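Long-range contacts in endo-1,4-beta-xylanase 1 (Hypocrea jecorina, PDB 1XYN), which hydrolyses internal beta-1,4 linkages between xylose units of xylan, a plant cell-wall hemicellulose, releasing xylooligosaccharides and xylose: residues A[68-73]-A[114-119]; A[5-10]-A[33-38]; A[101-106]-A[127-132]; A[24-29]-A[161-166]; A[47-52]-A[134-139]. One frame throughout, in Å; residues are numbered along the deposited sequence.

Interaction 1. Residues A[68-73]-A[114-119]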
# COMPACT_ATOMS: atom_id res chain seq x y z
N TRP A 68 -4.46 -9.19 -12.82
CA TRP A 68 -5.46 -9.31 -11.77
C TRP A 68 -6.53 -10.33 -12.15
O TRP A 68 -6.66 -10.74 -13.30
CB TRP A 68 -6.13 -7.96 -11.51
CG TRP A 68 -5.25 -7.01 -10.78
CD1 TRP A 68 -4.25 -6.26 -11.31
CD2 TRP A 68 -5.24 -6.76 -9.36
NE1 TRP A 68 -3.61 -5.56 -10.31
CE2 TRP A 68 -4.20 -5.85 -9.11
CE3 TRP A 68 -6.01 -7.22 -8.29
CZ2 TRP A 68 -3.90 -5.38 -7.82
CZ3 TRP A 68 -5.72 -6.76 -7.01
CH2 TRP A 68 -4.67 -5.85 -6.79
N SER A 69 -7.33 -10.69 -11.16
CA SER A 69 -8.41 -11.66 -11.33
C SER A 69 -9.49 -11.25 -10.33
O SER A 69 -9.19 -10.63 -9.31
CB SER A 69 -7.88 -13.06 -11.02
OG SER A 69 -8.91 -14.01 -10.94
N THR A 70 -10.74 -11.53 -10.66
CA THR A 70 -11.84 -11.20 -9.76
C THR A 70 -12.66 -12.42 -9.39
O THR A 70 -12.75 -13.38 -10.16
CB THR A 70 -12.77 -10.10 -10.33
OG1 THR A 70 -13.13 -10.41 -11.68
CG2 THR A 70 -12.08 -8.75 -10.31
N ASN A 71 -13.17 -12.40 -8.16
CA ASN A 71 -13.99 -13.48 -7.60
C ASN A 71 -13.36 -14.87 -7.75
O ASN A 71 -13.86 -15.71 -8.50
CB ASN A 71 -15.39 -13.45 -8.21
CG ASN A 71 -16.41 -14.16 -7.36
OD1 ASN A 71 -16.62 -13.82 -6.19
ND2 ASN A 71 -17.07 -15.15 -7.94
N PRO A 72 -12.28 -15.15 -6.99
CA PRO A 72 -11.61 -14.29 -6.00
C PRO A 72 -10.69 -13.20 -6.58
O PRO A 72 -10.21 -13.31 -7.71
CB PRO A 72 -10.79 -15.31 -5.21
CG PRO A 72 -10.33 -16.25 -6.29
CD PRO A 72 -11.60 -16.45 -7.09
N LEU A 73 -10.43 -12.17 -5.77
CA LEU A 73 -9.55 -11.07 -6.17
C LEU A 73 -8.11 -11.56 -6.02
O LEU A 73 -7.67 -11.89 -4.92
CB LEU A 73 -9.79 -9.83 -5.29
CG LEU A 73 -8.89 -8.61 -5.54
CD1 LEU A 73 -9.05 -8.11 -6.97
CD2 LEU A 73 -9.22 -7.50 -4.56
N SER A 114 -6.31 -1.97 -4.84
CA SER A 114 -6.61 -2.94 -5.88
C SER A 114 -7.58 -2.37 -6.89
O SER A 114 -8.05 -1.24 -6.74
CB SER A 114 -7.19 -4.22 -5.27
OG SER A 114 -8.53 -4.02 -4.85
N ILE A 115 -7.91 -3.18 -7.89
CA ILE A 115 -8.84 -2.80 -8.94
C ILE A 115 -10.26 -2.71 -8.38
O ILE A 115 -11.18 -2.24 -9.06
CB ILE A 115 -8.82 -3.82 -10.11
CG1 ILE A 115 -9.09 -5.23 -9.59
CG2 ILE A 115 -7.48 -3.77 -10.82
CD1 ILE A 115 -9.19 -6.27 -10.68
N GLN A 116 -10.43 -3.15 -7.14
CA GLN A 116 -11.72 -3.13 -6.44
C GLN A 116 -11.70 -2.13 -5.29
O GLN A 116 -12.62 -2.08 -4.47
CB GLN A 116 -12.03 -4.52 -5.88
CG GLN A 116 -11.99 -5.64 -6.91
CD GLN A 116 -12.75 -6.88 -6.46
OE1 GLN A 116 -13.50 -6.85 -5.48
NE2 GLN A 116 -12.57 -7.97 -7.18
N GLY A 117 -10.67 -1.28 -5.29
CA GLY A 117 -10.49 -0.31 -4.22
C GLY A 117 -9.49 -0.92 -3.26
O GLY A 117 -8.85 -1.92 -3.60
N THR A 118 -9.30 -0.32 -2.09
CA THR A 118 -8.36 -0.90 -1.13
C THR A 118 -9.01 -2.15 -0.55
O THR A 118 -10.16 -2.12 -0.07
CB THR A 118 -7.95 0.11 -0.04
OG1 THR A 118 -9.12 0.63 0.61
CG2 THR A 118 -7.18 1.26 -0.66
N ALA A 119 -8.31 -3.28 -0.69
CA ALA A 119 -8.82 -4.56 -0.23
C ALA A 119 -7.71 -5.49 0.24
O ALA A 119 -6.53 -5.16 0.20
CB ALA A 119 -9.60 -5.23 -1.36
O HOH W 1 -14.15 -10.25 -6.70
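Ile115 holds CG1 between its backbone N and carbonyl carbon (chi1 55°), which turns CG2 anti to the carbonyl carbon and over the indole of Trp68. The result is a CH-pi contact: Ile115 CG2 sits 4.0 Å from the centroid of the five-membered ring of Trp68, only 10° off its normal. The two side chains slide past each other in opposite directions, so Ile115 CD1 ends 3.6 Å from Trp68 CB and also meets Thr70 CG2. Further along the indole, Ser114 CB approaches obliquely, 3.4 Å from Trp68 CH2. Leu73 and Gln116 reach toward each other tip to tip, with Gln116 NE2 3.5 Å from Leu73 CD1, while Leu73 CD2 touches Ala119 CB. Residues Ser114 to Gly117 make a type I turn at the tip of the thumb loop of the family 11 xylanases, and Ser114 OG accepts from Gln116 N at 3.1 Å, an ST turn. Trp68 NE1 is hydrogen-bonded to Tyr66 OH, and Tyr66 and Tyr158, both against the indole, probably bind substrate. No direct hydrogen bond joins the segments; one water accepts from both Asn71 N and Gln116 NE2. Gln116 O and Thr118 OG1 are also bonded to Gln31 of the second subunit. Toward 68-73, though, the thumb is held by apolar contacts and that water, which would probably let it shift without breaking a strong bond.

Interaction 2. Residues A[5-10]-A[33-38]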
# COMPACT_ATOMS: atom_id res chain seq x y z
N TYR A 5 -4.55 -1.91 -23.52
CA TYR A 5 -4.49 -1.48 -22.13
C TYR A 5 -3.13 -0.94 -21.75
O TYR A 5 -2.09 -1.52 -22.07
CB TYR A 5 -4.88 -2.60 -21.16
CG TYR A 5 -5.09 -2.10 -19.75
CD1 TYR A 5 -6.27 -1.44 -19.41
CD2 TYR A 5 -4.11 -2.24 -18.78
CE1 TYR A 5 -6.47 -0.93 -18.12
CE2 TYR A 5 -4.29 -1.74 -17.49
CZ TYR A 5 -5.48 -1.08 -17.17
OH TYR A 5 -5.69 -0.58 -15.90
N ASP A 6 -3.15 0.19 -21.06
CA ASP A 6 -1.93 0.86 -20.62
C ASP A 6 -1.92 0.95 -19.09
O ASP A 6 -2.75 1.63 -18.48
CB ASP A 6 -1.84 2.25 -21.26
CG ASP A 6 -0.72 3.11 -20.67
OD1 ASP A 6 0.25 2.56 -20.11
OD2 ASP A 6 -0.81 4.35 -20.77
N GLN A 7 -1.00 0.20 -18.50
CA GLN A 7 -0.83 0.18 -17.06
C GLN A 7 0.05 1.36 -16.70
O GLN A 7 1.22 1.41 -17.11
CB GLN A 7 -0.17 -1.14 -16.63
CG GLN A 7 0.25 -1.22 -15.17
CD GLN A 7 -0.87 -0.88 -14.19
OE1 GLN A 7 -0.60 -0.44 -13.07
NE2 GLN A 7 -2.11 -1.09 -14.60
N ASN A 8 -0.51 2.33 -15.99
CA ASN A 8 0.26 3.50 -15.59
C ASN A 8 -0.00 3.88 -14.14
O ASN A 8 -0.88 4.69 -13.84
CB ASN A 8 -0.01 4.68 -16.51
CG ASN A 8 0.93 5.84 -16.26
OD1 ASN A 8 1.80 5.77 -15.39
ND2 ASN A 8 0.77 6.90 -17.04
N TYR A 9 0.79 3.29 -13.25
CA TYR A 9 0.67 3.53 -11.82
C TYR A 9 2.00 4.05 -11.29
O TYR A 9 3.05 3.54 -11.64
CB TYR A 9 0.28 2.22 -11.12
CG TYR A 9 0.19 2.31 -9.61
CD1 TYR A 9 -1.00 2.72 -9.00
CD2 TYR A 9 1.27 1.98 -8.81
CE1 TYR A 9 -1.10 2.78 -7.61
CE2 TYR A 9 1.18 2.04 -7.42
CZ TYR A 9 -0.00 2.45 -6.83
OH TYR A 9 -0.10 2.52 -5.46
N GLN A 10 1.94 5.09 -10.47
CA GLN A 10 3.13 5.68 -9.88
C GLN A 10 2.75 6.59 -8.72
O GLN A 10 1.70 7.23 -8.77
CB GLN A 10 3.99 6.40 -10.93
CG GLN A 10 3.22 7.16 -11.99
CD GLN A 10 4.14 7.76 -13.04
OE1 GLN A 10 4.95 8.64 -12.74
NE2 GLN A 10 4.03 7.29 -14.28
N ASP A 33 7.08 3.31 -5.25
CA ASP A 33 6.62 2.25 -6.13
C ASP A 33 5.79 2.76 -7.30
O ASP A 33 5.00 3.69 -7.16
CB ASP A 33 5.80 1.23 -5.32
CG ASP A 33 5.36 0.02 -6.14
OD1 ASP A 33 6.16 -0.48 -6.96
OD2 ASP A 33 4.21 -0.45 -5.96
N PHE A 34 5.97 2.10 -8.44
CA PHE A 34 5.26 2.42 -9.66
C PHE A 34 5.15 1.13 -10.47
O PHE A 34 6.03 0.27 -10.41
CB PHE A 34 6.01 3.48 -10.46
CG PHE A 34 7.35 3.02 -10.97
CD1 PHE A 34 8.48 3.11 -10.17
CD2 PHE A 34 7.48 2.49 -12.25
CE1 PHE A 34 9.73 2.66 -10.64
CE2 PHE A 34 8.72 2.05 -12.72
CZ PHE A 34 9.84 2.13 -11.91
N VAL A 35 4.04 0.98 -11.19
CA VAL A 35 3.82 -0.18 -12.03
C VAL A 35 3.37 0.32 -13.39
O VAL A 35 2.25 0.83 -13.52
CB VAL A 35 2.71 -1.10 -11.47
CG1 VAL A 35 2.63 -2.40 -12.29
CG2 VAL A 35 2.93 -1.40 -10.00
N VAL A 36 4.24 0.22 -14.40
CA VAL A 36 3.88 0.67 -15.75
C VAL A 36 4.11 -0.43 -16.76
O VAL A 36 5.01 -1.25 -16.60
CB VAL A 36 4.71 1.89 -16.21
CG1 VAL A 36 4.46 3.09 -15.33
CG2 VAL A 36 6.19 1.52 -16.25
N GLY A 37 3.33 -0.42 -17.83
CA GLY A 37 3.49 -1.42 -18.87
C GLY A 37 2.27 -1.42 -19.75
O GLY A 37 1.33 -0.66 -19.51
N VAL A 38 2.27 -2.28 -20.76
CA VAL A 38 1.15 -2.36 -21.69
C VAL A 38 0.67 -3.79 -21.89
O VAL A 38 1.43 -4.74 -21.70
CB VAL A 38 1.50 -1.73 -23.07
CG1 VAL A 38 1.92 -0.27 -22.89
CG2 VAL A 38 2.59 -2.52 -23.77
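Gln7 and Val35 make the close-packed part of this antiparallel pair, Gln7 CG lying 3.3 Å from Val35 O and also near Val35 CG1. Gln7 pairs with Gly37 and Tyr9 with Val35 through two hydrogen bonds each, the shortest running from Gln7 N to Gly37 O at 2.7 Å. Tyr9 CG is anti to the backbone N (chi1 177°); its ring crosses Val35 obliquely, CD2 3.9 Å from Val35 CG2. An alanine in place of Gln7 would probably open a gap beside Val35 CG1 and against Tyr158. The other face has one close point, where Gln10 CB meets Phe34 CB at 3.6 Å. It is looser around solvent-exposed Asn8, whose OD1 only grazes Val36 CG1 at 3.8 Å and takes an in-plane bond from Gln10 NE2. Asp6 OD1 is bonded to Tyr17 OH. In the jelly roll, strand 34-40 lies between strands 5-10 and 155-166, while Val36 and Val38 pack on strands 14-19 and 23-30 of the facing sheet.

Interaction 3. Residues A[101-106]-A[127-132]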
# COMPACT_ATOMS: atom_id res chain seq x y z
N THR A 101 13.05 -23.01 -14.56
CA THR A 101 12.15 -23.37 -13.47
C THR A 101 11.78 -22.09 -12.73
O THR A 101 12.56 -21.13 -12.67
CB THR A 101 12.83 -24.33 -12.46
OG1 THR A 101 13.60 -25.32 -13.15
CG2 THR A 101 11.78 -25.03 -11.62
N TYR A 102 10.58 -22.08 -12.15
CA TYR A 102 10.07 -20.93 -11.41
C TYR A 102 9.69 -21.36 -10.01
O TYR A 102 9.08 -22.42 -9.83
CB TYR A 102 8.80 -20.37 -12.07
CG TYR A 102 9.01 -19.74 -13.43
CD1 TYR A 102 9.37 -20.51 -14.54
CD2 TYR A 102 8.83 -18.37 -13.60
CE1 TYR A 102 9.56 -19.92 -15.79
CE2 TYR A 102 9.02 -17.77 -14.85
CZ TYR A 102 9.38 -18.55 -15.93
OH TYR A 102 9.57 -17.96 -17.16
N THR A 103 10.03 -20.56 -9.00
CA THR A 103 9.62 -20.90 -7.65
C THR A 103 8.30 -20.16 -7.43
O THR A 103 8.18 -18.97 -7.68
CB THR A 103 10.68 -20.50 -6.58
OG1 THR A 103 10.81 -19.08 -6.53
CG2 THR A 103 12.03 -21.11 -6.92
N ILE A 104 7.28 -20.91 -7.05
CA ILE A 104 5.96 -20.35 -6.83
C ILE A 104 5.81 -19.91 -5.38
O ILE A 104 6.26 -20.60 -4.47
CB ILE A 104 4.88 -21.37 -7.21
CG1 ILE A 104 5.07 -21.78 -8.67
CG2 ILE A 104 3.48 -20.81 -6.97
CD1 ILE A 104 4.17 -22.91 -9.12
N TRP A 105 5.22 -18.73 -5.19
CA TRP A 105 4.98 -18.16 -3.87
C TRP A 105 3.53 -17.72 -3.77
O TRP A 105 2.88 -17.45 -4.77
CB TRP A 105 5.83 -16.90 -3.63
CG TRP A 105 7.30 -17.07 -3.74
CD1 TRP A 105 8.02 -17.27 -4.88
CD2 TRP A 105 8.24 -16.99 -2.67
NE1 TRP A 105 9.36 -17.31 -4.60
CE2 TRP A 105 9.53 -17.14 -3.25
CE3 TRP A 105 8.14 -16.80 -1.29
CZ2 TRP A 105 10.71 -17.11 -2.49
CZ3 TRP A 105 9.31 -16.77 -0.53
CH2 TRP A 105 10.58 -16.93 -1.13
N GLU A 106 3.03 -17.67 -2.54
CA GLU A 106 1.68 -17.18 -2.29
C GLU A 106 1.89 -16.16 -1.19
O GLU A 106 2.65 -16.39 -0.24
CB GLU A 106 0.73 -18.28 -1.82
CG GLU A 106 -0.64 -17.72 -1.39
CD GLU A 106 -1.75 -18.77 -1.30
OE1 GLU A 106 -1.52 -19.85 -0.71
OE2 GLU A 106 -2.86 -18.50 -1.80
N VAL A 127 8.49 -16.80 -9.78
CA VAL A 127 9.78 -16.14 -10.01
C VAL A 127 10.77 -17.02 -10.76
O VAL A 127 11.21 -18.05 -10.25
CB VAL A 127 10.42 -15.67 -8.68
CG1 VAL A 127 11.71 -14.92 -8.96
CG2 VAL A 127 9.45 -14.80 -7.89
N ARG A 128 11.12 -16.61 -11.98
CA ARG A 128 12.05 -17.35 -12.82
C ARG A 128 13.42 -17.50 -12.16
O ARG A 128 14.02 -16.51 -11.74
CB ARG A 128 12.18 -16.67 -14.17
CG ARG A 128 13.00 -17.45 -15.16
CD ARG A 128 13.04 -16.74 -16.49
NE ARG A 128 13.71 -17.55 -17.51
CZ ARG A 128 13.09 -18.34 -18.38
NH1 ARG A 128 11.77 -18.45 -18.37
NH2 ARG A 128 13.81 -19.03 -19.26
N ASN A 129 13.92 -18.73 -12.11
CA ASN A 129 15.22 -19.00 -11.49
C ASN A 129 16.39 -18.53 -12.34
O ASN A 129 17.49 -18.33 -11.84
CB ASN A 129 15.36 -20.49 -11.12
CG ASN A 129 14.35 -20.93 -10.06
OD1 ASN A 129 13.87 -20.13 -9.27
ND2 ASN A 129 14.04 -22.22 -10.04
N SER A 130 16.15 -18.36 -13.64
CA SER A 130 17.19 -17.88 -14.55
C SER A 130 16.64 -16.63 -15.24
O SER A 130 16.04 -16.73 -16.32
CB SER A 130 17.55 -18.94 -15.58
OG SER A 130 18.08 -20.09 -14.95
N PRO A 131 16.85 -15.44 -14.64
CA PRO A 131 16.38 -14.15 -15.16
C PRO A 131 16.75 -13.87 -16.61
O PRO A 131 17.86 -14.18 -17.06
CB PRO A 131 17.06 -13.14 -14.23
CG PRO A 131 17.22 -13.90 -12.96
CD PRO A 131 17.71 -15.23 -13.46
N ARG A 132 15.79 -13.28 -17.34
CA ARG A 132 15.96 -12.91 -18.74
C ARG A 132 15.18 -11.63 -19.02
O ARG A 132 14.32 -11.22 -18.24
CB ARG A 132 15.50 -14.04 -19.69
CG ARG A 132 14.06 -14.47 -19.50
CD ARG A 132 13.58 -15.49 -20.54
NE ARG A 132 12.17 -15.80 -20.31
CZ ARG A 132 11.42 -16.63 -21.03
NH1 ARG A 132 11.94 -17.26 -22.08
NH2 ARG A 132 10.16 -16.84 -20.70
O HOH W 2 16.19 -22.12 -13.72
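Thr103 and Val127 form an antiparallel hydrogen-bonded pair, Tyr102 and Arg128 the non-hydrogen-bonded pair beside it, and Asn129 N adds a bond to Thr101 O at 2.8 Å just as the second strand gives way to loop. The Tyr102 ring lies against Arg128, whose CB is 3.4 Å from Tyr102 CE2 and whose CG stands over the ring face. Arg128 is extended, CG anti to the backbone N (chi1 -174°), and its guanidinium is turned 85° from the ring; NH1 gives a 2.6 Å bond to Tyr102 OH in the guanidinium plane. NE is held by Ser130 O, also in that plane, and NH2 by Asp98 O. Over the face of this guanidinium lies Arg132 NE. On the opposite side of the sheet Asn129 OD1 packs 3.1 Å from Thr103 CG2, and Val127 CG2 rests by Trp105 CD1, 4.1 Å away. A phenylalanine in place of Tyr102 would probably cost Arg128 NH1 and Glu80 OE2 the hydroxyl they share, leaving NH1 with a long, weak ion pair to Glu80. Two guanidiniums this close would be expected to repel, and Glu80, salt-bridged to Arg132 NE, probably offsets part of that charge.

Interaction 4. Residues A[24-29]-A[161-166]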
# COMPACT_ATOMS: atom_id res chain seq x y z
N PHE A 24 6.63 -0.30 -24.65
CA PHE A 24 6.78 0.84 -23.76
C PHE A 24 8.23 1.07 -23.39
O PHE A 24 9.10 0.20 -23.58
CB PHE A 24 5.94 0.66 -22.48
CG PHE A 24 6.42 -0.45 -21.59
CD1 PHE A 24 6.07 -1.77 -21.84
CD2 PHE A 24 7.25 -0.16 -20.50
CE1 PHE A 24 6.53 -2.80 -21.03
CE2 PHE A 24 7.72 -1.19 -19.69
CZ PHE A 24 7.36 -2.51 -19.95
N SER A 25 8.46 2.23 -22.80
CA SER A 25 9.78 2.66 -22.38
C SER A 25 9.62 3.33 -21.03
O SER A 25 8.57 3.92 -20.75
CB SER A 25 10.32 3.65 -23.42
OG SER A 25 11.62 4.09 -23.10
N VAL A 26 10.61 3.16 -20.17
CA VAL A 26 10.61 3.78 -18.85
C VAL A 26 12.00 4.07 -18.35
O VAL A 26 12.93 3.30 -18.59
CB VAL A 26 9.91 2.94 -17.75
CG1 VAL A 26 8.61 3.59 -17.35
CG2 VAL A 26 9.70 1.50 -18.20
N ASN A 27 12.14 5.23 -17.74
CA ASN A 27 13.38 5.69 -17.13
C ASN A 27 12.89 6.13 -15.77
O ASN A 27 11.87 6.81 -15.68
CB ASN A 27 13.96 6.89 -17.87
CG ASN A 27 14.74 6.49 -19.10
OD1 ASN A 27 15.85 5.98 -18.99
ND2 ASN A 27 14.17 6.73 -20.27
N TRP A 28 13.58 5.74 -14.71
CA TRP A 28 13.13 6.13 -13.38
C TRP A 28 14.27 6.41 -12.42
O TRP A 28 15.41 6.02 -12.66
CB TRP A 28 12.18 5.05 -12.79
CG TRP A 28 12.85 3.74 -12.40
CD1 TRP A 28 13.38 3.42 -11.18
CD2 TRP A 28 13.09 2.59 -13.24
NE1 TRP A 28 13.94 2.17 -11.21
CE2 TRP A 28 13.77 1.63 -12.46
CE3 TRP A 28 12.79 2.28 -14.57
CZ2 TRP A 28 14.17 0.38 -12.97
CZ3 TRP A 28 13.18 1.04 -15.07
CH2 TRP A 28 13.86 0.11 -14.27
N ASN A 29 13.95 7.14 -11.36
CA ASN A 29 14.87 7.51 -10.29
C ASN A 29 13.93 7.93 -9.15
O ASN A 29 13.69 9.11 -8.91
CB ASN A 29 15.77 8.67 -10.71
CG ASN A 29 16.90 8.92 -9.72
OD1 ASN A 29 17.02 8.21 -8.71
ND2 ASN A 29 17.73 9.92 -10.00
N VAL A 161 2.51 -6.54 -19.37
CA VAL A 161 3.92 -6.85 -19.19
C VAL A 161 4.33 -5.55 -18.51
O VAL A 161 4.23 -4.48 -19.10
CB VAL A 161 4.65 -6.97 -20.52
CG1 VAL A 161 6.16 -7.01 -20.30
CG2 VAL A 161 4.19 -8.22 -21.24
N ALA A 162 4.73 -5.62 -17.24
CA ALA A 162 5.08 -4.42 -16.50
C ALA A 162 6.45 -4.40 -15.83
O ALA A 162 7.08 -5.43 -15.60
CB ALA A 162 3.98 -4.12 -15.47
N VAL A 163 6.91 -3.18 -15.57
CA VAL A 163 8.17 -2.95 -14.89
C VAL A 163 7.73 -2.27 -13.61
O VAL A 163 6.85 -1.40 -13.63
CB VAL A 163 9.09 -1.99 -15.68
CG1 VAL A 163 10.26 -1.55 -14.82
CG2 VAL A 163 9.62 -2.69 -16.93
N GLU A 164 8.27 -2.71 -12.48
CA GLU A 164 7.90 -2.14 -11.19
C GLU A 164 9.17 -1.90 -10.40
O GLU A 164 10.12 -2.67 -10.49
CB GLU A 164 6.97 -3.10 -10.43
CG GLU A 164 6.65 -2.68 -8.99
CD GLU A 164 5.51 -3.49 -8.36
OE1 GLU A 164 5.07 -4.49 -8.96
OE2 GLU A 164 5.05 -3.11 -7.25
N GLY A 165 9.21 -0.79 -9.67
CA GLY A 165 10.40 -0.49 -8.90
C GLY A 165 10.25 0.57 -7.83
O GLY A 165 9.20 1.18 -7.67
N TRP A 166 11.34 0.75 -7.09
CA TRP A 166 11.43 1.72 -6.01
C TRP A 166 12.83 1.68 -5.43
O TRP A 166 13.60 0.74 -5.69
CB TRP A 166 10.40 1.42 -4.90
CG TRP A 166 10.60 0.10 -4.17
CD1 TRP A 166 11.40 -0.12 -3.08
CD2 TRP A 166 9.92 -1.14 -4.42
NE1 TRP A 166 11.24 -1.41 -2.63
CE2 TRP A 166 10.34 -2.06 -3.43
CE3 TRP A 166 8.99 -1.56 -5.38
CZ2 TRP A 166 9.86 -3.37 -3.37
CZ3 TRP A 166 8.51 -2.87 -5.32
CH2 TRP A 166 8.95 -3.76 -4.32
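Phe24 starts the contact with its ring edge, reaching Val163 CG2 with CE2 at 3.7 Å, the methyl lying near the ring plane. Its CG sits between the backbone N and the carbonyl carbon (chi1 68°). On the ring's other flank CE1 is 3.4 Å from Val161 O, with Val161 CG1 a little farther off. Val26 comes next and touches lightly, its CG2 4.3 Å from Val163 CB and in the plane of the Phe24 ring at its edge. Trp28 then drops its six-membered ring beside Val163, CZ3 standing 3.9 Å from Val163 CG1. The two methyls of Val163 thus serve two aromatic rings, CG2 the phenyl and CG1 the indole. Across from the Trp28 NE1 end is Gly165, where a beta carbon would come within 3.6 Å of Trp28 NE1. No hydrogen bond spans the segments. Their strands run nearly parallel, 12° apart, with axes 8.2 Å apart at closest approach, as layers of a sandwich rather than neighbours in a sheet. Glu164, the predicted proton donor, points from the opposite face of its strand and is bonded to Tyr77 OH. Phe34, Val36 and Val38 of strand 34-40 and Phe54 of strand 48-56 continue this apolar layer between the two sheets of the jelly roll.

Interaction 5. Residues A[47-52]-A[134-139]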
# COMPACT_ATOMS: atom_id res chain seq x y z
N PRO A 47 0.25 -17.18 -25.20
CA PRO A 47 1.66 -17.00 -24.81
C PRO A 47 2.11 -15.57 -25.12
O PRO A 47 2.03 -15.11 -26.26
CB PRO A 47 2.38 -18.02 -25.70
CG PRO A 47 1.37 -19.13 -25.78
CD PRO A 47 0.08 -18.39 -26.03
N ILE A 48 2.57 -14.88 -24.08
CA ILE A 48 3.02 -13.50 -24.20
C ILE A 48 4.50 -13.33 -24.52
O ILE A 48 5.37 -13.86 -23.82
CB ILE A 48 2.68 -12.72 -22.92
CG1 ILE A 48 1.17 -12.76 -22.67
CG2 ILE A 48 3.14 -11.28 -23.04
CD1 ILE A 48 0.76 -12.10 -21.35
N ASN A 49 4.78 -12.57 -25.57
CA ASN A 49 6.13 -12.29 -26.02
C ASN A 49 6.58 -10.93 -25.49
O ASN A 49 5.80 -9.97 -25.49
CB ASN A 49 6.19 -12.26 -27.55
CG ASN A 49 5.59 -13.50 -28.18
OD1 ASN A 49 6.31 -14.44 -28.52
ND2 ASN A 49 4.26 -13.50 -28.35
N PHE A 50 7.83 -10.87 -25.03
CA PHE A 50 8.41 -9.64 -24.51
C PHE A 50 9.88 -9.62 -24.93
O PHE A 50 10.45 -10.66 -25.25
CB PHE A 50 8.29 -9.57 -22.98
CG PHE A 50 9.12 -10.61 -22.25
CD1 PHE A 50 8.68 -11.93 -22.16
CD2 PHE A 50 10.35 -10.26 -21.68
CE1 PHE A 50 9.45 -12.90 -21.52
CE2 PHE A 50 11.13 -11.22 -21.04
CZ PHE A 50 10.68 -12.54 -20.96
N GLY A 51 10.48 -8.44 -24.98
CA GLY A 51 11.87 -8.37 -25.38
C GLY A 51 12.39 -6.96 -25.30
O GLY A 51 11.63 -6.00 -25.37
N GLY A 52 13.69 -6.81 -25.13
CA GLY A 52 14.25 -5.49 -25.04
C GLY A 52 15.29 -5.42 -23.95
O GLY A 52 16.02 -6.38 -23.72
N SER A 134 14.21 -11.15 -22.47
CA SER A 134 13.63 -11.46 -23.78
C SER A 134 13.06 -12.88 -23.77
O SER A 134 13.72 -13.80 -23.29
CB SER A 134 14.71 -11.40 -24.87
OG SER A 134 15.52 -10.23 -24.75
N GLY A 135 11.85 -13.06 -24.30
CA GLY A 135 11.28 -14.40 -24.34
C GLY A 135 9.78 -14.49 -24.51
O GLY A 135 9.12 -13.52 -24.88
N THR A 136 9.26 -15.69 -24.30
CA THR A 136 7.84 -15.97 -24.39
C THR A 136 7.45 -16.58 -23.06
O THR A 136 8.23 -17.33 -22.48
CB THR A 136 7.52 -17.02 -25.47
OG1 THR A 136 7.98 -16.55 -26.74
CG2 THR A 136 6.02 -17.30 -25.54
N VAL A 137 6.26 -16.23 -22.59
CA VAL A 137 5.76 -16.73 -21.32
C VAL A 137 4.44 -17.45 -21.57
O VAL A 137 3.41 -16.81 -21.81
CB VAL A 137 5.54 -15.57 -20.31
CG1 VAL A 137 4.89 -16.07 -19.02
CG2 VAL A 137 6.84 -14.89 -20.00
N THR A 138 4.48 -18.78 -21.56
CA THR A 138 3.28 -19.60 -21.75
C THR A 138 2.49 -19.50 -20.44
O THR A 138 2.67 -20.31 -19.52
CB THR A 138 3.66 -21.08 -22.06
OG1 THR A 138 4.62 -21.12 -23.12
CG2 THR A 138 2.44 -21.85 -22.51
N VAL A 139 1.63 -18.50 -20.35
CA VAL A 139 0.84 -18.26 -19.14
C VAL A 139 0.00 -19.42 -18.59
O VAL A 139 -0.20 -19.50 -17.37
CB VAL A 139 -0.05 -17.00 -19.29
CG1 VAL A 139 0.82 -15.75 -19.34
CG2 VAL A 139 -0.90 -17.09 -20.53
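Phe50 folds its ring back over the bare backbone of Gly135, whose N stands 3.5 Å above the ring plane over its centre. This works because Gly135 has no side chain: a beta carbon there would press on Phe50 CZ, and its backbone angles in any case call for glycine. The same N bonds to Phe50 O at 2.9 Å, so strand pairing and ring cover coincide. With Phe50 CG between its backbone N and carbonyl carbon (chi1 67°), the ring also reaches Val137, CE1 lying 3.6 Å from Val137 CG2. Strand 135-137 is an outermost strand of the five-stranded sheet of the jelly roll, paired antiparallel with 48-56 through Ile48-Val137 and Phe50-Gly135. Ile48, Phe50 and Val137 turn to the interior, where Val65 and Val161 of the other sheet wait. On the outer face Asn49 and Thr136 lie side by side, and Thr136 OG1 donates at 3.2 Å to Asn49 OD1 from 45° above the carbonyl plane. Pro47 CB packs 3.7 Å from Thr136 CG2. Thr138 then centres an inverse gamma turn, its OG1 bonded to Asp98, and Val139 sets CG1 4.2 Å from Ile48 CD1.

In the fold
Interactions 2 and 4 meet at the active site, their centres about 8 Å apart: Asp33 OD1 lies 2.9 Å from OE2 of Glu164, the predicted proton donor, and Val36 O is 2.9 Å from Val163 N, probably a hydrogen bond joining adjacent strands. Interaction 4 continues into interaction 5 through the sandwich interior, where Val161 CG2 is 3.7 Å from Ile48 CG2. Interaction 5 in turn meets interaction 3, with Arg132 NE 3.6 Å from Phe50 CZ; the Arg132 side chain lies about 8 Å from the bound calcium ion. Interaction 1, where the thumb meets 68-73, stands apart, its nearest atoms about 6 Å from those of interaction 2, with Tyr158, a probable substrate-binding residue, touching both.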